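Local coordinates for TetR/AcrR family transcriptional regulator (Bradyrhizobium diazoefficiens, PDB 6G8G), which represses transcription as a TetR-family regulator that binds flavonoids such as genistein, which probably relieve repression by loosening its hold on DNA, at the interface of chains A and B. Coordinates in Å, arbitrary orientation; residue numbers count along the deposited sequence, not the author numbering. Chains: chain A/B, TetR/AcrR family transcriptional regulator.

The interface of chains A and B. Residues chain A 135, 139, 143, 169, 173, 176; chain B 177-178.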
loop_
_atom_site.group_PDB
_atom_site.type_symbol
_atom_site.label_atom_id
_atom_site.label_comp_id
_atom_site.label_asym_id
_atom_site.label_seq_id
_atom_site.Cartn_x
_atom_site.Cartn_y
_atom_site.Cartn_z
ATOM N N TYR A 135 8.912 9.523 -3.525
ATOM C CA TYR A 135 8.373 8.599 -4.509
ATOM C C TYR A 135 9.337 8.354 -5.674
ATOM O O TYR A 135 9.574 7.205 -6.030
ATOM C CB TYR A 135 7.028 9.071 -5.044
ATOM C CG TYR A 135 6.484 8.126 -6.086
ATOM C CD1 TYR A 135 5.944 6.900 -5.730
ATOM C CD2 TYR A 135 6.581 8.436 -7.426
ATOM C CE1 TYR A 135 5.486 6.021 -6.687
ATOM C CE2 TYR A 135 6.146 7.572 -8.406
ATOM C CZ TYR A 135 5.596 6.365 -8.036
ATOM O OH TYR A 135 5.186 5.538 -9.064
ATOM N N PRO A 139 10.492 4.109 -4.727
ATOM C CA PRO A 139 9.593 3.289 -5.503
ATOM C C PRO A 139 9.747 3.448 -7.010
ATOM O O PRO A 139 9.864 2.451 -7.725
ATOM C CB PRO A 139 8.227 3.797 -5.067
ATOM C CG PRO A 139 8.419 4.225 -3.677
ATOM C CD PRO A 139 9.814 4.770 -3.597
ATOM N N ILE A 143 11.171 0.786 -10.023
ATOM C CA ILE A 143 10.535 0.485 -11.296
ATOM C C ILE A 143 11.496 0.704 -12.481
ATOM O O ILE A 143 11.608 -0.154 -13.343
ATOM C CB ILE A 143 9.276 1.339 -11.478
ATOM C CG1 ILE A 143 8.177 0.889 -10.520
ATOM C CG2 ILE A 143 8.762 1.279 -12.912
ATOM C CD1 ILE A 143 6.989 1.845 -10.463
ATOM N N ASN A 169 6.136 -2.266 -13.453
ATOM C CA ASN A 169 5.180 -1.976 -12.399
ATOM C C ASN A 169 4.206 -3.136 -12.201
ATOM O O ASN A 169 3.774 -3.437 -11.093
ATOM C CB ASN A 169 4.464 -0.688 -12.745
ATOM C CG ASN A 169 3.494 -0.250 -11.701
ATOM O OD1 ASN A 169 2.372 -0.052 -12.039
ATOM N ND2 ASN A 169 3.924 -0.043 -10.454
ATOM N N SER A 173 3.707 -5.089 -8.762
ATOM C CA SER A 173 2.369 -5.240 -8.190
ATOM C C SER A 173 1.986 -6.712 -7.975
ATOM O O SER A 173 1.411 -7.031 -6.962
ATOM C CB SER A 173 1.338 -4.577 -9.061
ATOM O OG SER A 173 1.689 -3.214 -9.187
ATOM N N ARG A 176 4.317 -8.176 -5.049
ATOM C CA ARG A 176 4.025 -7.465 -3.809
ATOM C C ARG A 176 2.647 -7.859 -3.334
ATOM O O ARG A 176 2.425 -8.070 -2.172
ATOM C CB ARG A 176 4.064 -5.964 -4.134
ATOM C CG ARG A 176 3.839 -5.028 -2.993
ATOM C CD ARG A 176 4.154 -3.619 -3.424
ATOM N NE ARG A 176 3.143 -3.090 -4.319
ATOM C CZ ARG A 176 3.367 -2.597 -5.528
ATOM N NH1 ARG A 176 4.580 -2.562 -6.036
ATOM N NH2 ARG A 176 2.366 -2.126 -6.236
ATOM N N GLY B 177 -2.510 -1.626 -8.403
ATOM C CA GLY B 177 -1.115 -1.257 -8.548
ATOM C C GLY B 177 -0.554 -0.567 -7.337
ATOM O O GLY B 177 -0.516 -1.108 -6.257
ATOM N N GLU B 178 -0.231 0.685 -7.532
ATOM C CA GLU B 178 0.597 1.461 -6.632
ATOM C C GLU B 178 -0.192 2.512 -5.885
ATOM O O GLU B 178 0.334 3.336 -5.147
ATOM C CB GLU B 178 1.556 2.163 -7.541
ATOM C CG GLU B 178 2.999 2.001 -7.182
ATOM C CD GLU B 178 3.855 2.931 -8.012
ATOM O OE1 GLU B 178 3.327 3.576 -8.996
ATOM O OE2 GLU B 178 5.054 2.992 -7.658
#
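A:Tyr135 and B:Glu178 meet tip to tip, phenol hydroxyl against carboxylate, in the main polar contact of this patch. The tyrosine OH gives a hydrogen bond to OE1 of B:Glu178 at 2.7 Å, reaching it on the syn side and 23° out of the carboxylate plane; a weak second bond runs from the same OH to OE2. Ring and carboxylate planes are turned 57° apart. Tyrosine suits the place because its rigid ring, with CG anti to the backbone N (chi1 179°), carries a donor far out from its helix. Glutamate answers with a chain long enough to bring an acceptor deep into the partner.

A second polar link is weak: NH2 of A:Arg176 lies 3.1 Å from the carbonyl O of B:Gly177. The long arginine chain, bent at chi3, lets a guanidinium N-H reach this loop carbonyl, and CA of A:Ser173 packs against one guanidinium face. A:Ser173 OG is tied to the carbonyl O of A:Asn169 within its own helix at 2.8 Å, and lies 3.5 Å from CA of B:Gly177. Glycine suits a backbone shape that residues with side chains rarely adopt. The amide ND2 of A:Asn169 stays 3.8 Å from CD of B:Glu178, beyond hydrogen-bonding distance, an uncharged polar neighbour that would probably suit the carboxylate.

In packing, CE1 of A:Tyr135 lies 3.7 Å from CD of B:Glu178, at the ring edge. The A:Ile143 methyl CD1 flanks OE2 of B:Glu178 at 3.6 Å without competing for its bonds. An alanine in place of B:Glu178 would probably leave the A:Tyr135 hydroxyl without its mate and open a gap beside A:Ile143.

B:Gly177 and B:Glu178 lie in the short link between helices 164-176 and 179-185 of chain B and reach into helices 128-137, 139-155 and 164-176 of chain A; two-fold symmetry repeats the contact across what is probably the usual TetR-family dimer interface.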